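Local structure of 2-oxo-1,2-dihydroquinoline 8-monooxygenase, oxygenase component (Pseudomonas putida, 1Z02) at residues V312-W317 / G360-D365. The protein is the oxygenase component of a Rieske-type monooxygenase that probably uses a [2Fe-2S] cluster and a mononuclear iron to hydroxylate 2-oxoquinoline at carbon 8. Numbering follows the deposited sequence.
Sequences VVQYEW and GFNDSD. With FE (Fe (III) ion), chain G.
The amide groups of Gln314 and Asn362 reach towards each other across the contact with their planes 73° apart. NE2 of Gln314 donates within its own amide plane, in a nearly straight bond, to OD1 of Asn362 (3.1 Å), yet it reaches that oxygen well above the plane of the Asn362 carbonyl. The second N-H of the same nitrogen bends towards OE2 of Glu316, 3.0 Å from NE2 of Gln314, and arrives above the carboxylate plane. A water completes the pairing by donating both to OE1 of Gln314 (2.7 Å) and to OD1 of Asn362 (2.8 Å). Gln314 carries CG anti to its backbone nitrogen (chi1 -175°) and stays extended beyond it, which brings its amide across to Asn362.

The geometry is consistent with a second-shell amide that helps to orient a metal ligand. OD1 of Asn362 accepts from Gln314 and the water, while ND2 of the same amide donates to OD1 of Asp365 (3.1 Å), met nearly along the C-O axis. Asp365 holds the iron through both oxygens, OD2 at 2.2 Å and OD1 at 2.5 Å from FE; with His221 and His225 it forms the two-histidine, one-carboxylate site of Rieske oxygenases. Its OD2 also accepts from Asn215, another second-shell donor. Were Asn362 replaced by an alanine, Gln314 would probably lose the straighter of the two hydrogen bonds from NE2, the bridging water one of its acceptors, and OD1 of Asp365 an amide donor.

Glu316 is itself tied to the hydroxyls of Tyr318 and Tyr328. The contact thus links strand 313-320, inside the antiparallel sheet between strands 301-305 and 325-335, to the segment leading into helix 363-376, just beyond helix 339-359; Leu332 and Leu358 pack against Gln314, and Glu330 touches Asn362.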
ATOM      1  N   VAL A 312      37.977  -0.235  21.626  1.00 18.84           N
ATOM      2  CA  VAL A 312      36.992  -0.373  20.556  1.00 16.75           C
ATOM      3  C   VAL A 312      35.778   0.434  20.993  1.00 16.47           C
ATOM      4  O   VAL A 312      35.449   0.451  22.177  1.00 16.85           O
ATOM      5  CB  VAL A 312      36.557  -1.844  20.357  1.00 16.86           C
ATOM      6  CG1 VAL A 312      35.526  -1.934  19.247  1.00 15.02           C
ATOM      7  CG2 VAL A 312      37.762  -2.709  20.026  1.00 17.52           C
ATOM      8  N   VAL A 313      35.119   1.098  20.046  1.00 15.56           N
ATOM      9  CA  VAL A 313      33.935   1.909  20.350  1.00 14.61           C
ATOM     10  C   VAL A 313      32.852   1.699  19.291  1.00 14.60           C
ATOM     11  O   VAL A 313      33.159   1.482  18.113  1.00 16.63           O
ATOM     12  CB  VAL A 313      34.294   3.416  20.417  1.00 12.80           C
ATOM     13  CG1 VAL A 313      34.880   3.875  19.094  1.00 15.62           C
ATOM     14  CG2 VAL A 313      33.057   4.235  20.745  1.00 14.76           C
ATOM     15  N   GLN A 314      31.586   1.742  19.713  1.00 13.78           N
ATOM     16  CA  GLN A 314      30.476   1.568  18.783  1.00 12.50           C
ATOM     17  C   GLN A 314      29.708   2.863  18.563  1.00 12.18           C
ATOM     18  O   GLN A 314      29.331   3.547  19.517  1.00 11.53           O
ATOM     19  CB  GLN A 314      29.501   0.490  19.270  1.00 14.54           C
ATOM     20  CG  GLN A 314      28.390   0.189  18.251  1.00 15.34           C
ATOM     21  CD  GLN A 314      27.594  -1.069  18.581  1.00 16.07           C
ATOM     22  OE1 GLN A 314      28.154  -2.064  19.037  1.00 14.56           O
ATOM     23  NE2 GLN A 314      26.289  -1.035  18.333  1.00 16.16           N
ATOM     24  N   TYR A 315      29.494   3.193  17.292  1.00 11.02           N
ATOM     25  CA  TYR A 315      28.765   4.399  16.906  1.00 10.47           C
ATOM     26  C   TYR A 315      27.544   4.004  16.099  1.00 10.87           C
ATOM     27  O   TYR A 315      27.602   3.070  15.302  1.00 11.18           O
ATOM     28  CB  TYR A 315      29.637   5.309  16.033  1.00  9.78           C
ATOM     29  CG  TYR A 315      30.809   5.931  16.748  1.00 10.92           C
ATOM     30  CD1 TYR A 315      32.118   5.587  16.410  1.00 11.73           C
ATOM     31  CD2 TYR A 315      30.611   6.886  17.746  1.00 11.05           C
ATOM     32  CE1 TYR A 315      33.204   6.181  17.041  1.00 11.07           C
ATOM     33  CE2 TYR A 315      31.686   7.487  18.383  1.00 11.23           C
ATOM     34  CZ  TYR A 315      32.983   7.129  18.025  1.00 12.06           C
ATOM     35  OH  TYR A 315      34.054   7.710  18.664  1.00 11.32           O
ATOM     36  N   GLU A 316      26.441   4.717  16.302  1.00 10.37           N
ATOM     37  CA  GLU A 316      25.223   4.439  15.556  1.00  9.23           C
ATOM     38  C   GLU A 316      24.552   5.713  15.066  1.00  9.55           C
ATOM     39  O   GLU A 316      24.638   6.772  15.694  1.00 11.02           O
ATOM     40  CB  GLU A 316      24.213   3.657  16.399  1.00  8.55           C
ATOM     41  CG  GLU A 316      24.729   2.363  16.977  1.00 11.99           C
ATOM     42  CD  GLU A 316      23.617   1.514  17.560  1.00 13.74           C
ATOM     43  OE1 GLU A 316      22.612   2.086  18.038  1.00 14.21           O
ATOM     44  OE2 GLU A 316      23.748   0.271  17.550  1.00 16.84           O
ATOM     45  N   TRP A 317      23.897   5.591  13.920  1.00  7.64           N
ATOM     46  CA  TRP A 317      23.153   6.681  13.310  1.00  7.21           C
ATOM     47  C   TRP A 317      21.792   6.073  12.981  1.00  8.11           C
ATOM     48  O   TRP A 317      21.682   4.863  12.803  1.00  8.58           O
ATOM     49  CB  TRP A 317      23.828   7.138  12.016  1.00  9.35           C
ATOM     50  CG  TRP A 317      25.025   8.020  12.205  1.00  8.93           C
ATOM     51  CD1 TRP A 317      25.035   9.384  12.235  1.00  9.90           C
ATOM     52  CD2 TRP A 317      26.390   7.602  12.365  1.00  9.30           C
ATOM     53  NE1 TRP A 317      26.320   9.846  12.398  1.00  7.92           N
ATOM     54  CE2 TRP A 317      27.169   8.774  12.482  1.00  9.22           C
ATOM     55  CE3 TRP A 317      27.025   6.354  12.416  1.00  9.65           C
ATOM     56  CZ2 TRP A 317      28.562   8.736  12.652  1.00  8.57           C
ATOM     57  CZ3 TRP A 317      28.412   6.311  12.584  1.00 11.24           C
ATOM     58  CH2 TRP A 317      29.164   7.499  12.699  1.00 11.12           C
ATOM     59  N   GLY A 360      24.083 -10.376  16.936  1.00 11.23           N
ATOM     60  CA  GLY A 360      23.602 -11.104  18.101  1.00 11.32           C
ATOM     61  C   GLY A 360      22.995 -10.285  19.222  1.00 11.64           C
ATOM     62  O   GLY A 360      22.041 -10.714  19.866  1.00 11.72           O
ATOM     63  N   PHE A 361      23.546  -9.102  19.455  1.00 11.22           N
ATOM     64  CA  PHE A 361      23.060  -8.224  20.511  1.00 11.20           C
ATOM     65  C   PHE A 361      22.021  -7.227  19.992  1.00 10.18           C
ATOM     66  O   PHE A 361      20.885  -7.192  20.470  1.00 10.55           O
ATOM     67  CB  PHE A 361      24.242  -7.452  21.124  1.00 11.38           C
ATOM     68  CG  PHE A 361      23.891  -6.668  22.353  1.00 13.58           C
ATOM     69  CD1 PHE A 361      23.733  -7.304  23.583  1.00 13.75           C
ATOM     70  CD2 PHE A 361      23.703  -5.292  22.282  1.00 12.89           C
ATOM     71  CE1 PHE A 361      23.396  -6.571  24.722  1.00 14.93           C
ATOM     72  CE2 PHE A 361      23.366  -4.554  23.407  1.00 14.97           C
ATOM     73  CZ  PHE A 361      23.211  -5.193  24.631  1.00 13.21           C
ATOM     74  N   ASN A 362      22.416  -6.427  19.005  1.00 10.95           N
ATOM     75  CA  ASN A 362      21.542  -5.388  18.452  1.00 10.80           C
ATOM     76  C   ASN A 362      20.357  -5.785  17.566  1.00 10.51           C
ATOM     77  O   ASN A 362      19.465  -4.975  17.357  1.00  9.55           O
ATOM     78  CB  ASN A 362      22.399  -4.338  17.735  1.00 12.97           C
ATOM     79  CG  ASN A 362      23.268  -3.559  18.699  1.00 13.91           C
ATOM     80  OD1 ASN A 362      24.496  -3.591  18.630  1.00 18.23           O
ATOM     81  ND2 ASN A 362      22.627  -2.864  19.617  1.00 15.91           N
ATOM     82  N   ASP A 363      20.330  -7.002  17.035  1.00 11.14           N
ATOM     83  CA  ASP A 363      19.186  -7.397  16.212  1.00 12.41           C
ATOM     84  C   ASP A 363      17.911  -7.365  17.056  1.00 13.79           C
ATOM     85  O   ASP A 363      16.826  -7.104  16.548  1.00 14.90           O
ATOM     86  CB  ASP A 363      19.373  -8.803  15.638  1.00 12.50           C
ATOM     87  CG  ASP A 363      20.292  -8.828  14.433  1.00 15.65           C
ATOM     88  OD1 ASP A 363      20.587  -9.943  13.941  1.00 18.42           O
ATOM     89  OD2 ASP A 363      20.711  -7.740  13.974  1.00 17.26           O
ATOM     90  N   SER A 364      18.047  -7.625  18.353  1.00 13.97           N
ATOM     91  CA  SER A 364      16.898  -7.621  19.255  1.00 12.83           C
ATOM     92  C   SER A 364      16.264  -6.241  19.354  1.00 11.76           C
ATOM     93  O   SER A 364      15.056  -6.118  19.555  1.00 10.03           O
ATOM     94  CB  SER A 364      17.320  -8.083  20.652  1.00 14.66           C
ATOM     95  OG  SER A 364      17.790  -9.416  20.622  1.00 14.49           O
ATOM     96  N   ASP A 365      17.081  -5.204  19.210  1.00 12.06           N
ATOM     97  CA  ASP A 365      16.598  -3.833  19.280  1.00 11.84           C
ATOM     98  C   ASP A 365      15.710  -3.477  18.107  1.00 13.16           C
ATOM     99  O   ASP A 365      14.891  -2.569  18.204  1.00 12.38           O
ATOM    100  CB  ASP A 365      17.781  -2.869  19.341  1.00 10.80           C
ATOM    101  CG  ASP A 365      18.438  -2.873  20.690  1.00 10.66           C
ATOM    102  OD1 ASP A 365      19.693  -2.882  20.756  1.00 11.25           O
ATOM    103  OD2 ASP A 365      17.669  -2.876  21.681  1.00 11.22           O
TER
HETATM  104 FE    FE G 501      19.270  -2.488  23.161  1.00 14.77          FE
HETATM  105  O   HOH W   1      26.897  -4.396  19.758  1.00 11.99           O
HETATM  106  O   HOH W   2      21.201  -1.351  23.766  1.00 20.63           O
HETATM  107  O   HOH W   3      19.736  -0.635  21.966  1.00 31.32           O